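Particle-associated lyase (Acinetobacter bacteriophage AP22, PDB 4Y9V) degrades the capsular polysaccharide of Acinetobacter baumannii as the tailspike lyase of the phage particle. Local coordinates at the interface of chains A and B. Numbering follows the deposited sequence. Chains: chain A/B, Particle-associated lyase.

The interface of chains A and B. Residues chain A 493-496, 522-523, 547-548; chain B 456, 490, 492, 520, 623, 625.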
ATOM      1  N   ASP A 493      13.206  -5.347  16.507  1.00  5.06           N
ATOM      2  CA  ASP A 493      11.812  -5.746  16.718  1.00  5.27           C
ATOM      3  C   ASP A 493      11.509  -6.905  15.759  1.00  5.02           C
ATOM      4  O   ASP A 493      10.991  -6.711  14.673  1.00  5.76           O
ATOM      5  CB  ASP A 493      10.859  -4.598  16.512  1.00  5.79           C
ATOM      6  CG  ASP A 493       9.411  -4.923  16.809  1.00  6.85           C
ATOM      7  OD1 ASP A 493       9.099  -6.058  17.296  1.00  7.86           O
ATOM      8  OD2 ASP A 493       8.563  -4.012  16.538  1.00  7.74           O
ATOM      9  N   VAL A 494      11.899  -8.099  16.208  1.00  5.13           N
ATOM     10  CA  VAL A 494      11.721  -9.342  15.486  1.00  5.00           C
ATOM     11  C   VAL A 494      11.127 -10.351  16.476  1.00  5.01           C
ATOM     12  O   VAL A 494      11.308 -10.199  17.687  1.00  5.72           O
ATOM     13  CB  VAL A 494      13.051  -9.884  14.904  1.00  5.52           C
ATOM     14  CG1 VAL A 494      13.689  -8.859  13.978  1.00  6.33           C
ATOM     15  CG2 VAL A 494      14.032 -10.326  15.983  1.00  6.21           C
ATOM     16  N   VAL A 495      10.485 -11.389  15.925  0.51  5.05           N
ATOM     17  CA  VAL A 495       9.826 -12.422  16.703  0.51  5.37           C
ATOM     18  C   VAL A 495      10.230 -13.795  16.167  0.51  5.14           C
ATOM     19  O   VAL A 495       9.883 -14.149  15.047  0.51  7.76           O
ATOM     20  CB  VAL A 495       8.283 -12.241  16.678  0.51  5.96           C
ATOM     21  CG1 VAL A 495       7.642 -13.243  17.634  0.51  8.88           C
ATOM     22  CG2 VAL A 495       7.858 -10.805  16.981  0.51  6.51           C
ATOM     23  N   ASN A 496      10.973 -14.616  16.927  1.00  5.40           N
ATOM     24  CA  ASN A 496      11.105 -16.044  16.621  1.00  5.23           C
ATOM     25  C   ASN A 496      10.015 -16.758  17.430  1.00  5.19           C
ATOM     26  O   ASN A 496      10.039 -16.758  18.660  1.00  6.07           O
ATOM     27  CB  ASN A 496      12.474 -16.592  16.985  1.00  5.40           C
ATOM     28  CG  ASN A 496      13.478 -16.279  15.902  1.00  5.49           C
ATOM     29  OD1 ASN A 496      13.503 -17.127  14.888  1.00  7.67           O
ATOM     30  ND2 ASN A 496      14.195 -15.266  15.947  1.00  5.04           N
ATOM     31  N   MET A 522      17.812  -5.770  19.717  1.00  4.82           N
ATOM     32  CA  MET A 522      16.556  -5.892  20.452  1.00  4.99           C
ATOM     33  C   MET A 522      16.774  -6.137  21.938  1.00  4.77           C
ATOM     34  O   MET A 522      17.534  -7.015  22.340  1.00  5.38           O
ATOM     35  CB  MET A 522      15.722  -7.043  19.853  1.00  5.12           C
ATOM     36  CG  MET A 522      14.321  -7.104  20.449  1.00  5.15           C
ATOM     37  SD  MET A 522      13.198  -8.197  19.549  1.00  5.20           S
ATOM     38  CE  MET A 522      13.940  -9.797  19.897  1.00  6.64           C
ATOM     39  N   LEU A 523      16.027  -5.381  22.731  1.00  5.38           N
ATOM     40  CA  LEU A 523      16.046  -5.566  24.176  0.54  6.69           C
ATOM     41  C   LEU A 523      15.401  -6.893  24.542  1.00  6.99           C
ATOM     42  O   LEU A 523      14.509  -7.414  23.886  1.00 10.48           O
ATOM     43  CB  LEU A 523      15.408  -4.392  24.944  0.54 10.07           C
ATOM     44  CG  LEU A 523      16.249  -3.081  25.196  0.54 14.20           C
ATOM     45  CD1 LEU A 523      17.204  -3.005  26.405  0.54 13.09           C
ATOM     46  CD2 LEU A 523      17.026  -2.660  23.930  0.54 11.68           C
ATOM     47  N   LYS A 547      17.725 -15.979  24.744  0.66  6.26           N
ATOM     48  CA  LYS A 547      17.192 -16.544  23.509  0.66  6.33           C
ATOM     49  C   LYS A 547      17.783 -15.915  22.271  0.66  5.75           C
ATOM     50  O   LYS A 547      18.124 -16.615  21.276  0.66  7.40           O
ATOM     51  CB  LYS A 547      15.689 -16.372  23.512  0.66  6.40           C
ATOM     52  CG  LYS A 547      15.083 -16.795  22.165  0.66  6.91           C
ATOM     53  CD  LYS A 547      13.570 -16.845  22.242  0.66  7.94           C
ATOM     54  CE  LYS A 547      12.911 -17.174  20.932  0.66  6.74           C
ATOM     55  NZ  LYS A 547      11.445 -17.110  21.028  0.66  6.82           N
ATOM     56  N   TYR A 548      17.848 -14.590  22.266  1.00  5.60           N
ATOM     57  CA  TYR A 548      18.433 -13.852  21.161  1.00  5.85           C
ATOM     58  C   TYR A 548      19.839 -13.446  21.577  1.00  5.73           C
ATOM     59  O   TYR A 548      20.043 -12.845  22.637  1.00  7.14           O
ATOM     60  CB  TYR A 548      17.598 -12.618  20.788  1.00  5.74           C
ATOM     61  CG  TYR A 548      16.154 -12.945  20.441  1.00  5.66           C
ATOM     62  CD1 TYR A 548      15.749 -13.251  19.148  1.00  6.13           C
ATOM     63  CD2 TYR A 548      15.169 -12.915  21.427  1.00  6.27           C
ATOM     64  CE1 TYR A 548      14.432 -13.524  18.856  1.00  6.12           C
ATOM     65  CE2 TYR A 548      13.844 -13.189  21.134  1.00  5.91           C
ATOM     66  CZ  TYR A 548      13.464 -13.504  19.846  1.00  5.86           C
ATOM     67  OH  TYR A 548      12.153 -13.782  19.510  1.00  6.73           O
TER
ATOM     68  N   HIS B 456      -1.205 -10.210  17.882  1.00  4.75           N
ATOM     69  CA  HIS B 456      -0.049  -9.308  17.768  1.00  4.94           C
ATOM     70  C   HIS B 456      -0.592  -7.934  17.482  1.00  4.57           C
ATOM     71  O   HIS B 456      -1.118  -7.694  16.383  1.00  5.71           O
ATOM     72  CB  HIS B 456       0.873  -9.848  16.667  1.00  5.41           C
ATOM     73  CG  HIS B 456       2.215  -9.184  16.553  1.00  5.47           C
ATOM     74  ND1 HIS B 456       3.173  -9.755  15.757  1.00  6.94           N
ATOM     75  CD2 HIS B 456       2.752  -8.114  17.159  1.00  5.47           C
ATOM     76  CE1 HIS B 456       4.254  -9.001  15.864  1.00  7.26           C
ATOM     77  NE2 HIS B 456       4.050  -7.982  16.700  1.00  6.27           N
ATOM     78  N   ILE B 490       1.388 -10.513  21.718  1.00  4.66           N
ATOM     79  CA  ILE B 490       2.221  -9.328  21.795  1.00  4.71           C
ATOM     80  C   ILE B 490       1.309  -8.108  21.747  1.00  4.59           C
ATOM     81  O   ILE B 490       0.504  -7.987  20.827  1.00  5.56           O
ATOM     82  CB  ILE B 490       3.211  -9.297  20.607  1.00  5.25           C
ATOM     83  CG1 ILE B 490       4.195 -10.458  20.713  1.00  5.83           C
ATOM     84  CG2 ILE B 490       3.896  -7.953  20.490  1.00  5.73           C
ATOM     85  CD1 ILE B 490       5.040 -10.646  19.449  1.00  7.30           C
ATOM     86  N   ASP B 492       2.624  -4.490  22.279  1.00  5.04           N
ATOM     87  CA  ASP B 492       3.897  -3.852  22.632  1.00  5.16           C
ATOM     88  C   ASP B 492       3.985  -2.358  22.283  1.00  5.22           C
ATOM     89  O   ASP B 492       4.932  -1.723  22.764  1.00  6.23           O
ATOM     90  CB  ASP B 492       5.073  -4.595  22.044  1.00  5.83           C
ATOM     91  CG  ASP B 492       5.120  -4.575  20.534  1.00  6.00           C
ATOM     92  OD1 ASP B 492       4.165  -4.149  19.907  1.00  6.17           O
ATOM     93  OD2 ASP B 492       6.177  -5.029  19.985  1.00  9.72           O
ATOM     94  N   ARG B 520       4.612 -10.481  24.979  1.00  4.85           N
ATOM     95  CA  ARG B 520       5.325  -9.226  25.108  1.00  4.82           C
ATOM     96  C   ARG B 520       4.280  -8.192  25.441  1.00  4.83           C
ATOM     97  O   ARG B 520       3.265  -8.089  24.748  1.00  6.49           O
ATOM     98  CB  ARG B 520       6.078  -8.832  23.850  1.00  5.75           C
ATOM     99  CG  ARG B 520       7.193  -9.712  23.423  1.00  6.95           C
ATOM    100  CD  ARG B 520       7.835  -9.266  22.134  1.00  8.05           C
ATOM    101  NE  ARG B 520       8.915 -10.143  21.758  1.00  7.65           N
ATOM    102  CZ  ARG B 520       9.625 -10.080  20.627  1.00  8.04           C
ATOM    103  NH1 ARG B 520       9.363  -9.153  19.791  1.00  8.41           N
ATOM    104  NH2 ARG B 520      10.543 -10.984  20.365  1.00  8.54           N
ATOM    105  N   ARG B 623       8.588  -9.516  28.526  0.57  5.48           N
ATOM    106  CA  ARG B 623       9.202  -9.957  27.277  0.57  5.60           C
ATOM    107  C   ARG B 623       9.526 -11.443  27.337  0.57  5.49           C
ATOM    108  O   ARG B 623      10.611 -11.837  27.779  0.57  7.84           O
ATOM    109  CB  ARG B 623      10.499  -9.199  26.951  0.57  6.61           C
ATOM    110  CG  ARG B 623      10.333  -7.701  26.863  0.57  6.94           C
ATOM    111  CD  ARG B 623       9.553  -7.197  25.684  0.57  7.30           C
ATOM    112  NE  ARG B 623      10.254  -7.419  24.412  0.57  7.86           N
ATOM    113  CZ  ARG B 623      10.017  -6.787  23.275  0.57  8.10           C
ATOM    114  NH1 ARG B 623      10.729  -7.050  22.198  0.57 16.51           N
ATOM    115  NH2 ARG B 623       9.091  -5.871  23.218  0.57  9.34           N
ATOM    116  N   ILE B 625       9.077 -13.933  24.682  0.70  8.37           N
ATOM    117  CA  ILE B 625       9.314 -14.695  23.427  0.70  6.92           C
ATOM    118  C   ILE B 625      10.182 -13.838  22.537  0.70  6.70           C
ATOM    119  O   ILE B 625      10.261 -12.617  22.737  0.70  7.89           O
ATOM    120  CB  ILE B 625       7.993 -15.031  22.766  0.70  6.90           C
ATOM    121  CG1 ILE B 625       8.166 -16.019  21.616  0.70  7.44           C
ATOM    122  CG2 ILE B 625       7.250 -13.811  22.364  0.70  7.74           C
ATOM    123  CD1 ILE B 625       6.847 -16.538  21.069  0.70  7.92           C
ATOM    124  OXT ILE B 625      10.782 -14.442  21.591  0.70  7.60           O
TER
HETATM  125  O   HOH W   1       6.189  -6.400  17.604  1.00  8.70           O
HETATM  126  O   HOH W   2       8.488  -6.655  19.936  0.42  9.74           O
HETATM  127  O   HOH W   3       7.032  -2.760  18.343  1.00 10.59           O
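This polar, water-lined patch belongs to the subunit interface of the trimeric tailspike and joins two copies where the C-terminal carboxylate of one meets the other. B:Arg520 is the central side chain. It is extended from CG to NE and points its guanidinium end-on at the backbone carbonyl of A:Val494. B:Arg520 NH2 lies 2.9 Å from A:Val494 O, in the carbonyl plane, while NH1 reaches the same oxygen from above that plane. On its other edge, NE and NH2 both grip the terminal O of B:Ile625; B:Arg520 NE lies 3.0 Å from B:Ile625 O. These bonds should fix the rotation of the guanidinium and hold the chain end in place. B:Arg623 NH1 lies over one face of the B:Arg520 guanidinium, toward its rim.

The other carboxylate oxygen, B:Ile625 OXT, accepts from A:Tyr548 OH at 2.6 Å and from NZ at the tip of the extended A:Lys547 side chain at 2.8 Å. A:Lys547 NZ also donates to A:Asn496 O, in the carbonyl plane. The phenol is positioned by A:Asn496 N, which donates to A:Tyr548 OH in a nearly straight bond, 168° at the hydrogen. A:Met522 CE caps the A:Tyr548 ring centre, 3.5 Å above its plane.

A:Asp493 OD1 and B:Asp492 OD2 meet tip to tip, 4.1 Å apart. Three waters bridge them, which may ease repulsion between like charges. The looser salt bridge from B:Arg520 NH1 to A:Asp493 OD1, at 4.0 Å, may also help. A:Val495 CG2 packs against B:Ile490 CD1.

Strands 494-496 and 518-531 of chain A face strands 488-491, 518-531 and 613-623 of chain B, near where the pectin lyase-like beta-helix appears to give way to the C-terminal strands.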